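Local coordinates for protein telomerase reverse transcriptase (Takifugu rubripes, PDB 4LMO) that elongates telomeres by copying a template within its RNA component, this chain being its telomerase RNA-binding domain, at residues V99-A104 and S110-Q115; Y123-E128 and R218-A223; D42-V47 and R67-M72. All coordinates share one frame; numbering follows the deposited sequence.

Interaction 1: V99-A104 and S110-Q115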
loop_
_atom_site.group_PDB
_atom_site.type_symbol
_atom_site.label_atom_id
_atom_site.label_comp_id
_atom_site.label_asym_id
_atom_site.label_seq_id
_atom_site.Cartn_x
_atom_site.Cartn_y
_atom_site.Cartn_z
ATOM N N VAL A 99 -9.826 0.344 21.169
ATOM C CA VAL A 99 -10.662 0.242 22.363
ATOM C C VAL A 99 -9.853 0.680 23.582
ATOM O O VAL A 99 -9.044 -0.085 24.111
ATOM C CB VAL A 99 -11.216 -1.189 22.577
ATOM C CG1 VAL A 99 -12.223 -1.210 23.719
ATOM C CG2 VAL A 99 -11.855 -1.726 21.304
ATOM N N GLY A 100 -10.072 1.924 24.001
ATOM C CA GLY A 100 -9.431 2.493 25.186
ATOM C C GLY A 100 -7.913 2.435 25.204
ATOM O O GLY A 100 -7.321 1.963 26.177
ATOM N N ILE A 101 -7.280 2.910 24.132
ATOM C CA ILE A 101 -5.814 2.953 24.074
ATOM C C ILE A 101 -5.254 4.285 24.583
ATOM O O ILE A 101 -4.241 4.307 25.285
ATOM C CB ILE A 101 -5.235 2.582 22.676
ATOM C CG1 ILE A 101 -5.465 3.687 21.634
ATOM C CG2 ILE A 101 -5.762 1.235 22.200
ATOM C CD1 ILE A 101 -4.247 4.549 21.363
ATOM N N LYS A 102 -5.922 5.384 24.234
ATOM C CA LYS A 102 -5.507 6.715 24.673
ATOM C C LYS A 102 -6.120 7.053 26.035
ATOM O O LYS A 102 -5.675 7.982 26.713
ATOM C CB LYS A 102 -5.885 7.774 23.632
ATOM C CG LYS A 102 -4.979 9.000 23.638
ATOM C CD LYS A 102 -5.561 10.150 22.827
ATOM C CE LYS A 102 -5.342 9.970 21.332
ATOM N NZ LYS A 102 -5.919 11.101 20.554
ATOM N N ASP A 103 -7.138 6.287 26.421
ATOM C CA ASP A 103 -7.791 6.435 27.720
ATOM C C ASP A 103 -7.386 5.324 28.688
ATOM O O ASP A 103 -7.934 5.228 29.790
ATOM C CB ASP A 103 -9.316 6.449 27.555
ATOM C CG ASP A 103 -9.821 7.679 26.816
ATOM O OD1 ASP A 103 -9.363 8.803 27.119
ATOM O OD2 ASP A 103 -10.694 7.518 25.935
ATOM N N ALA A 104 -6.423 4.500 28.267
ATOM C CA ALA A 104 -5.967 3.322 29.020
ATOM C C ALA A 104 -6.032 3.488 30.538
ATOM O O ALA A 104 -6.575 2.629 31.238
ATOM C CB ALA A 104 -4.560 2.928 28.585
ATOM N N SER A 110 -3.330 -8.082 29.657
ATOM C CA SER A 110 -4.326 -9.031 29.155
ATOM C C SER A 110 -5.579 -8.354 28.586
ATOM O O SER A 110 -6.335 -8.974 27.836
ATOM C CB SER A 110 -4.708 -10.036 30.248
ATOM O OG SER A 110 -5.079 -9.376 31.447
ATOM N N SER A 111 -5.786 -7.090 28.948
ATOM C CA SER A 111 -6.891 -6.288 28.422
ATOM C C SER A 111 -6.760 -6.043 26.914
ATOM O O SER A 111 -7.763 -5.980 26.200
ATOM C CB SER A 111 -6.977 -4.955 29.176
ATOM O OG SER A 111 -7.925 -4.077 28.590
ATOM N N PHE A 112 -5.521 -5.919 26.440
ATOM C CA PHE A 112 -5.254 -5.545 25.050
ATOM C C PHE A 112 -4.917 -6.723 24.135
ATOM O O PHE A 112 -4.980 -6.593 22.913
ATOM C CB PHE A 112 -4.156 -4.480 24.985
ATOM C CG PHE A 112 -4.475 -3.234 25.759
ATOM C CD1 PHE A 112 -5.277 -2.240 25.208
ATOM C CD2 PHE A 112 -3.975 -3.053 27.045
ATOM C CE1 PHE A 112 -5.578 -1.090 25.924
ATOM C CE2 PHE A 112 -4.270 -1.906 27.765
ATOM C CZ PHE A 112 -5.073 -0.924 27.205
ATOM N N LEU A 113 -4.565 -7.864 24.723
ATOM C CA LEU A 113 -4.236 -9.066 23.945
ATOM C C LEU A 113 -5.344 -9.523 22.977
ATOM O O LEU A 113 -5.042 -9.904 21.846
ATOM C CB LEU A 113 -3.787 -10.220 24.857
ATOM C CG LEU A 113 -2.463 -10.076 25.621
ATOM C CD1 LEU A 113 -2.317 -11.190 26.644
ATOM C CD2 LEU A 113 -1.259 -10.058 24.690
ATOM N N PRO A 114 -6.626 -9.481 23.406
ATOM C CA PRO A 114 -7.693 -9.857 22.468
ATOM C C PRO A 114 -7.985 -8.805 21.394
ATOM O O PRO A 114 -8.708 -9.095 20.438
ATOM C CB PRO A 114 -8.926 -10.013 23.373
ATOM C CG PRO A 114 -8.404 -10.064 24.769
ATOM C CD PRO A 114 -7.172 -9.219 24.750
ATOM N N GLN A 115 -7.439 -7.599 21.550
ATOM C CA GLN A 115 -7.741 -6.498 20.636
ATOM C C GLN A 115 -6.870 -6.515 19.378
ATOM O O GLN A 115 -6.039 -5.627 19.165
ATOM C CB GLN A 115 -7.643 -5.145 21.351
ATOM C CG GLN A 115 -8.410 -4.035 20.649
ATOM C CD GLN A 115 -8.065 -2.654 21.167
ATOM O OE1 GLN A 115 -8.001 -2.421 22.376
ATOM N NE2 GLN A 115 -7.850 -1.724 20.248
#

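Interaction 2: Y123-E128 and R218-A223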
loop_
_atom_site.group_PDB
_atom_site.type_symbol
_atom_site.label_atom_id
_atom_site.label_comp_id
_atom_site.label_asym_id
_atom_site.label_seq_id
_atom_site.Cartn_x
_atom_site.Cartn_y
_atom_site.Cartn_z
ATOM N N TYR A 123 -8.675 -6.494 5.360
ATOM C CA TYR A 123 -9.178 -6.355 3.996
ATOM C C TYR A 123 -10.107 -5.146 3.835
ATOM O O TYR A 123 -9.947 -4.368 2.896
ATOM C CB TYR A 123 -9.870 -7.633 3.504
ATOM C CG TYR A 123 -10.625 -7.418 2.213
ATOM C CD1 TYR A 123 -9.946 -7.269 1.003
ATOM C CD2 TYR A 123 -12.017 -7.330 2.205
ATOM C CE1 TYR A 123 -10.631 -7.052 -0.183
ATOM C CE2 TYR A 123 -12.713 -7.110 1.025
ATOM C CZ TYR A 123 -12.016 -6.972 -0.165
ATOM O OH TYR A 123 -12.704 -6.758 -1.336
ATOM N N LEU A 124 -11.079 -4.999 4.735
ATOM C CA LEU A 124 -12.054 -3.911 4.633
ATOM C C LEU A 124 -11.376 -2.540 4.641
ATOM O O LEU A 124 -11.697 -1.679 3.820
ATOM C CB LEU A 124 -13.113 -4.009 5.738
ATOM C CG LEU A 124 -14.068 -5.207 5.700
ATOM C CD1 LEU A 124 -14.844 -5.312 7.007
ATOM C CD2 LEU A 124 -15.016 -5.140 4.508
ATOM N N PHE A 125 -10.430 -2.353 5.561
ATOM C CA PHE A 125 -9.611 -1.142 5.607
ATOM C C PHE A 125 -8.855 -0.911 4.299
ATOM O O PHE A 125 -8.927 0.171 3.717
ATOM C CB PHE A 125 -8.625 -1.187 6.779
ATOM C CG PHE A 125 -7.506 -0.186 6.667
ATOM C CD1 PHE A 125 -7.756 1.180 6.796
ATOM C CD2 PHE A 125 -6.201 -0.606 6.421
ATOM C CE1 PHE A 125 -6.727 2.101 6.683
ATOM C CE2 PHE A 125 -5.169 0.311 6.313
ATOM C CZ PHE A 125 -5.432 1.666 6.449
ATOM N N VAL A 126 -8.131 -1.932 3.849
ATOM C CA VAL A 126 -7.359 -1.856 2.610
ATOM C C VAL A 126 -8.267 -1.637 1.396
ATOM O O VAL A 126 -7.903 -0.917 0.461
ATOM C CB VAL A 126 -6.446 -3.098 2.449
ATOM C CG1 VAL A 126 -6.287 -3.507 0.991
ATOM C CG2 VAL A 126 -5.093 -2.841 3.098
ATOM N N ARG A 127 -9.455 -2.242 1.436
ATOM C CA ARG A 127 -10.451 -2.094 0.375
ATOM C C ARG A 127 -10.953 -0.658 0.277
ATOM O O ARG A 127 -11.067 -0.113 -0.823
ATOM C CB ARG A 127 -11.633 -3.039 0.607
ATOM C CG ARG A 127 -12.542 -3.203 -0.601
ATOM C CD ARG A 127 -13.899 -3.756 -0.206
ATOM N NE ARG A 127 -14.721 -2.753 0.470
ATOM C CZ ARG A 127 -15.858 -3.015 1.111
ATOM N NH1 ARG A 127 -16.327 -4.256 1.178
ATOM N NH2 ARG A 127 -16.529 -2.031 1.689
ATOM N N GLU A 128 -11.253 -0.057 1.430
ATOM C CA GLU A 128 -11.722 1.329 1.487
ATOM C C GLU A 128 -10.642 2.310 1.042
ATOM O O GLU A 128 -10.943 3.337 0.430
ATOM C CB GLU A 128 -12.221 1.691 2.892
ATOM C CG GLU A 128 -13.500 0.980 3.328
ATOM C CD GLU A 128 -14.630 1.097 2.319
ATOM O OE1 GLU A 128 -14.863 2.203 1.787
ATOM O OE2 GLU A 128 -15.294 0.076 2.057
ATOM N N ARG A 218 1.913 -2.963 6.451
ATOM C CA ARG A 218 3.193 -2.749 7.143
ATOM C C ARG A 218 3.179 -1.548 8.087
ATOM O O ARG A 218 3.697 -1.627 9.201
ATOM C CB ARG A 218 4.340 -2.590 6.138
ATOM C CG ARG A 218 5.094 -3.874 5.831
ATOM C CD ARG A 218 6.279 -3.650 4.895
ATOM N NE ARG A 218 7.151 -2.555 5.330
ATOM C CZ ARG A 218 8.136 -2.662 6.222
ATOM N NH1 ARG A 218 8.400 -3.824 6.807
ATOM N NH2 ARG A 218 8.860 -1.597 6.535
ATOM N N ALA A 219 2.588 -0.444 7.638
ATOM C CA ALA A 219 2.575 0.796 8.409
ATOM C C ALA A 219 1.579 0.776 9.574
ATOM O O ALA A 219 1.943 1.089 10.711
ATOM C CB ALA A 219 2.311 1.983 7.494
ATOM N N CYS A 220 0.336 0.389 9.286
ATOM C CA CYS A 220 -0.773 0.526 10.235
ATOM C C CYS A 220 -0.921 -0.624 11.226
ATOM O O CYS A 220 -1.607 -0.487 12.238
ATOM C CB CYS A 220 -2.090 0.713 9.479
ATOM S SG CYS A 220 -2.083 2.120 8.351
ATOM N N PHE A 221 -0.286 -1.752 10.932
ATOM C CA PHE A 221 -0.432 -2.942 11.758
ATOM C C PHE A 221 0.914 -3.548 12.127
ATOM O O PHE A 221 1.939 -3.228 11.520
ATOM C CB PHE A 221 -1.281 -3.994 11.032
ATOM C CG PHE A 221 -2.676 -3.539 10.708
ATOM C CD1 PHE A 221 -3.711 -3.720 11.619
ATOM C CD2 PHE A 221 -2.960 -2.936 9.486
ATOM C CE1 PHE A 221 -5.001 -3.299 11.322
ATOM C CE2 PHE A 221 -4.244 -2.513 9.182
ATOM C CZ PHE A 221 -5.268 -2.698 10.101
ATOM N N TYR A 222 0.903 -4.416 13.133
ATOM C CA TYR A 222 2.026 -5.303 13.384
ATOM C C TYR A 222 1.508 -6.721 13.561
ATOM O O TYR A 222 0.708 -6.995 14.457
ATOM C CB TYR A 222 2.847 -4.868 14.603
ATOM C CG TYR A 222 4.102 -5.695 14.795
ATOM C CD1 TYR A 222 5.313 -5.304 14.226
ATOM C CD2 TYR A 222 4.074 -6.884 15.526
ATOM C CE1 TYR A 222 6.460 -6.063 14.390
ATOM C CE2 TYR A 222 5.218 -7.650 15.694
ATOM C CZ TYR A 222 6.406 -7.235 15.127
ATOM O OH TYR A 222 7.543 -7.996 15.299
ATOM N N ALA A 223 1.966 -7.616 12.696
ATOM C CA ALA A 223 1.583 -9.017 12.771
ATOM C C ALA A 223 2.590 -9.811 13.592
ATOM O O ALA A 223 3.799 -9.610 13.471
ATOM C CB ALA A 223 1.439 -9.607 11.378
#

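Interaction 3: D42-V47 and R67-M72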
loop_
_atom_site.group_PDB
_atom_site.type_symbol
_atom_site.label_atom_id
_atom_site.label_comp_id
_atom_site.label_asym_id
_atom_site.label_seq_id
_atom_site.Cartn_x
_atom_site.Cartn_y
_atom_site.Cartn_z
ATOM N N ASP A 42 6.771 11.759 -10.554
ATOM C CA ASP A 42 7.626 11.006 -9.635
ATOM C C ASP A 42 7.080 9.598 -9.397
ATOM O O ASP A 42 7.839 8.625 -9.411
ATOM C CB ASP A 42 7.782 11.741 -8.297
ATOM C CG ASP A 42 8.427 13.111 -8.444
ATOM O OD1 ASP A 42 9.446 13.234 -9.159
ATOM O OD2 ASP A 42 7.917 14.068 -7.828
ATOM N N LEU A 43 5.767 9.496 -9.193
ATOM C CA LEU A 43 5.116 8.209 -8.948
ATOM C C LEU A 43 5.222 7.265 -10.142
ATOM O O LEU A 43 5.482 6.074 -9.970
ATOM C CB LEU A 43 3.651 8.388 -8.524
ATOM C CG LEU A 43 2.912 7.110 -8.100
ATOM C CD1 LEU A 43 3.624 6.395 -6.958
ATOM C CD2 LEU A 43 1.470 7.410 -7.727
ATOM N N ILE A 44 5.031 7.803 -11.344
ATOM C CA ILE A 44 5.208 7.034 -12.581
ATOM C C ILE A 44 6.610 6.413 -12.648
ATOM O O ILE A 44 6.771 5.265 -13.070
ATOM C CB ILE A 44 4.900 7.895 -13.827
ATOM C CG1 ILE A 44 3.402 8.220 -13.869
ATOM C CG2 ILE A 44 5.344 7.195 -15.109
ATOM C CD1 ILE A 44 3.004 9.237 -14.914
ATOM N N ARG A 45 7.606 7.173 -12.201
ATOM C CA ARG A 45 8.988 6.704 -12.101
ATOM C C ARG A 45 9.139 5.529 -11.136
ATOM O O ARG A 45 9.789 4.533 -11.460
ATOM C CB ARG A 45 9.901 7.854 -11.665
ATOM C CG ARG A 45 10.161 8.879 -12.749
ATOM C CD ARG A 45 11.311 8.412 -13.619
ATOM N NE ARG A 45 11.196 8.884 -14.987
ATOM C CZ ARG A 45 11.989 8.505 -15.979
ATOM N NH1 ARG A 45 12.972 7.637 -15.769
ATOM N NH2 ARG A 45 11.793 8.997 -17.192
ATOM N N ILE A 46 8.534 5.659 -9.956
ATOM C CA ILE A 46 8.562 4.624 -8.925
ATOM C C ILE A 46 7.859 3.347 -9.389
ATOM O O ILE A 46 8.332 2.243 -9.123
ATOM C CB ILE A 46 7.929 5.129 -7.603
ATOM C CG1 ILE A 46 8.696 6.349 -7.076
ATOM C CG2 ILE A 46 7.890 4.022 -6.553
ATOM C CD1 ILE A 46 7.961 7.148 -6.018
ATOM N N VAL A 47 6.742 3.507 -10.093
ATOM C CA VAL A 47 5.925 2.370 -10.516
ATOM C C VAL A 47 6.480 1.662 -11.756
ATOM O O VAL A 47 6.501 0.430 -11.806
ATOM C CB VAL A 47 4.446 2.776 -10.732
ATOM C CG1 VAL A 47 3.603 1.586 -11.176
ATOM C CG2 VAL A 47 3.868 3.381 -9.459
ATOM N N ARG A 67 5.741 9.577 -24.509
ATOM C CA ARG A 67 4.392 10.127 -24.661
ATOM C C ARG A 67 3.330 9.286 -23.950
ATOM O O ARG A 67 2.426 9.834 -23.315
ATOM C CB ARG A 67 4.035 10.315 -26.141
ATOM C CG ARG A 67 2.935 11.339 -26.373
ATOM C CD ARG A 67 2.451 11.349 -27.814
ATOM N NE ARG A 67 1.168 12.043 -27.938
ATOM C CZ ARG A 67 -0.022 11.443 -27.932
ATOM N NH1 ARG A 67 -0.116 10.122 -27.814
ATOM N NH2 ARG A 67 -1.126 12.168 -28.045
ATOM N N ARG A 68 3.460 7.963 -24.051
ATOM C CA ARG A 68 2.549 7.011 -23.409
ATOM C C ARG A 68 2.462 7.243 -21.900
ATOM O O ARG A 68 1.366 7.309 -21.336
ATOM C CB ARG A 68 2.996 5.572 -23.694
ATOM C CG ARG A 68 1.904 4.525 -23.515
ATOM C CD ARG A 68 2.465 3.111 -23.462
ATOM N NE ARG A 68 2.981 2.640 -24.748
ATOM C CZ ARG A 68 2.295 1.899 -25.617
ATOM N NH1 ARG A 68 1.043 1.529 -25.358
ATOM N NH2 ARG A 68 2.865 1.525 -26.757
ATOM N N PHE A 69 3.621 7.378 -21.262
ATOM C CA PHE A 69 3.699 7.560 -19.815
ATOM C C PHE A 69 3.489 9.013 -19.395
ATOM O O PHE A 69 3.044 9.277 -18.275
ATOM C CB PHE A 69 5.020 7.003 -19.274
ATOM C CG PHE A 69 5.141 5.506 -19.401
ATOM C CD1 PHE A 69 5.649 4.930 -20.564
ATOM C CD2 PHE A 69 4.734 4.671 -18.366
ATOM C CE1 PHE A 69 5.754 3.551 -20.687
ATOM C CE2 PHE A 69 4.837 3.293 -18.482
ATOM C CZ PHE A 69 5.349 2.733 -19.644
ATOM N N PHE A 70 3.797 9.947 -20.295
ATOM C CA PHE A 70 3.538 11.366 -20.051
ATOM C C PHE A 70 2.043 11.649 -19.913
ATOM O O PHE A 70 1.636 12.477 -19.100
ATOM C CB PHE A 70 4.139 12.247 -21.156
ATOM C CG PHE A 70 3.877 13.718 -20.963
ATOM C CD1 PHE A 70 2.948 14.385 -21.759
ATOM C CD2 PHE A 70 4.541 14.432 -19.967
ATOM C CE1 PHE A 70 2.699 15.738 -21.574
ATOM C CE2 PHE A 70 4.294 15.783 -19.777
ATOM C CZ PHE A 70 3.372 16.437 -20.583
ATOM N N ASN A 71 1.230 10.957 -20.705
ATOM C CA ASN A 71 -0.218 11.128 -20.656
ATOM C C ASN A 71 -0.865 10.580 -19.382
ATOM O O ASN A 71 -2.015 10.905 -19.082
ATOM C CB ASN A 71 -0.870 10.526 -21.902
ATOM C CG ASN A 71 -0.550 11.309 -23.164
ATOM O OD1 ASN A 71 -0.330 10.728 -24.223
ATOM N ND2 ASN A 71 -0.523 12.638 -23.056
ATOM N N MET A 72 -0.116 9.770 -18.637
ATOM C CA MET A 72 -0.590 9.188 -17.381
ATOM C C MET A 72 -0.397 10.132 -16.192
ATOM O O MET A 72 -0.973 9.913 -15.125
ATOM C CB MET A 72 0.127 7.865 -17.090
ATOM C CG MET A 72 0.061 6.822 -18.195
ATOM S SD MET A 72 1.071 5.391 -17.767
ATOM C CE MET A 72 1.096 4.502 -19.324
#

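Interaction 1: V99-A104 and S110-Q115
Phe112 points its ring into the bend formed by Val99 to Ala104, and together with Gln115 it carries the contact; the phenylalanine is followed first. Neither Phe112 CB nor Phe112 CG comes near the 99-104 segment, and the contact begins farther out on the ring. With CG turned away from the carbonyl carbon of its own residue (chi1 -58°), the far end of the ring is carried up to the loop. Phe112 CE1 comes first: the carbonyl oxygen Gly100 O approaches it at the ring edge, near the ring plane, 3.5 Å away, while Val99 O stands 4.0 Å from Phe112 CE1 in an oblique position. Ile101 CG2 is a looser neighbour of Phe112 CE1 at 4.4 Å. At the tip, Phe112 CZ meets Ala104 CB at 4.1 Å. Over one face sits Ser111 OG, from the residue just before.

Gln115 runs out beside Val99, its amide close to the backbone of that residue and its stem crossing the valine side chain at a slant. The bend from Phe112 to Gln115 is a type I beta turn, closed by Gln115 N to Phe112 O at 3.0 Å. Phe112 also packs on Leu244 and Leu247 of helix 238-251. The whole is a short surface loop folded back on a beta turn, bracketed by the disulfide between Cys96 and Cys117.

Interaction 2: Y123-E128 and R218-A223
Phe125 reaches from helix 119-133 to the point where helix 191-220 gives way to strand 221-224, and meets both Cys220 and Phe221 there. The tight part of the contact consists of these three buried side chains. The two rings form an offset edge-to-face pair: Phe221 turns its edge toward the face of Phe125, with the planes at 68° and the centroids 6.0 Å apart. The closest approach is Phe125 CD2 to Phe221 CE2, 3.9 Å. Farther along the ring, Phe125 CZ touches Cys220 SG, also at 3.9 Å. This is a sulfur-aromatic contact of oblique geometry, the sulfur lying well off the ring normal. Phe125 is placed for both partners by a first torsion that sets CG opposite the backbone N (chi1 164°). Phe221 is the first residue to leave helical backbone angles, which probably helps two consecutive residues, one helical and one in the strand, to reach the same ring. With an alanine here, Cys220 and the edge of Phe221 would probably lose their shared aromatic partner, and a gap would be likely to open between the two chain segments.

The solvent side is made of residues that take no part in this packing. On helix 119-133 these are Arg127 and Glu128, at partly exposed positions; on the other segment Arg218 and Ala223 are exposed. Tyr222 stacks its ring with Trp241.

Around the core, Leu92 of helix 88-93 touches Phe125, Cys220 and Phe221 alike. Helix 142-158 packs against Tyr123, Val126 and Arg127, while strand 234-237 pairs with strand 221-224 through Tyr222 and Tyr236.

Interaction 3: D42-V47 and R67-M72
Ile44 of helix 40-48 is the one residue of its segment that touches 67-72, and it meets Phe69 and Met72 with separate branches. The apolar contacts come first. The methyl Ile44 CG2 rests obliquely on the Phe69 side chain, 4.2 Å from Phe69 CD2 and about as near its CB. The longer branch, swung away from the isoleucine's own carbonyl (chi1 -68°) and then extended, brings Ile44 CD1 to Met72 CB at 3.9 Å. Beyond CB the methionine heads off, and its side chain touches Trp180.

Contacts with main-chain atoms form the second group. Ile44 CD1 lies 3.4 Å from Phe69 O and 3.7 Å from Met72 C, so the methyl fits against the backbone between Phe69 and Met72. Phe69 O is also the acceptor of Met72 N, at 3.2 Å, so this carbonyl has a polar partner of its own and meets Ile44 only by van der Waals contact.

Rings and charges outside the pair complete the setting. Phe69 packs edge-to-face with Phe49 and meets Phe48 and Tyr196, and Ile44 also touches Val73 and Phe76 of helix 73-85. Arg68 forms a salt bridge with Glu193 and a hydrogen bond to Leu181 O.

No hydrogen bond or salt bridge joins the two segments. Directionless apolar packing seats the buried side of 67-70 against helix 40-48, behind a segment whose Arg67 and Phe70 are exposed and which probably interacts with the RNA template, as in relatives.

Overall arrangement
Going from the N terminus, interaction 3 comes first: it closes a loop of 19 residues and joins helix 40-48 to helix 67-70. Interaction 1 follows, with five residues between its segments, folding the stretch after helix 88-93 back on the end of helix 109-112. Interaction 2 spans the longest reach, 89 largely helical residues, from helix 119-133 to the junction of helix 191-220 and strand 221-224. The three loops run in series; none nests or crosses. Interactions 1 and 3 lie on opposite sides of the chain's centre, their centres about 44 Å apart, while interaction 2 is nearer the middle. Helix 191-220 is common ground, packing beside interaction 3 and ending in interaction 2.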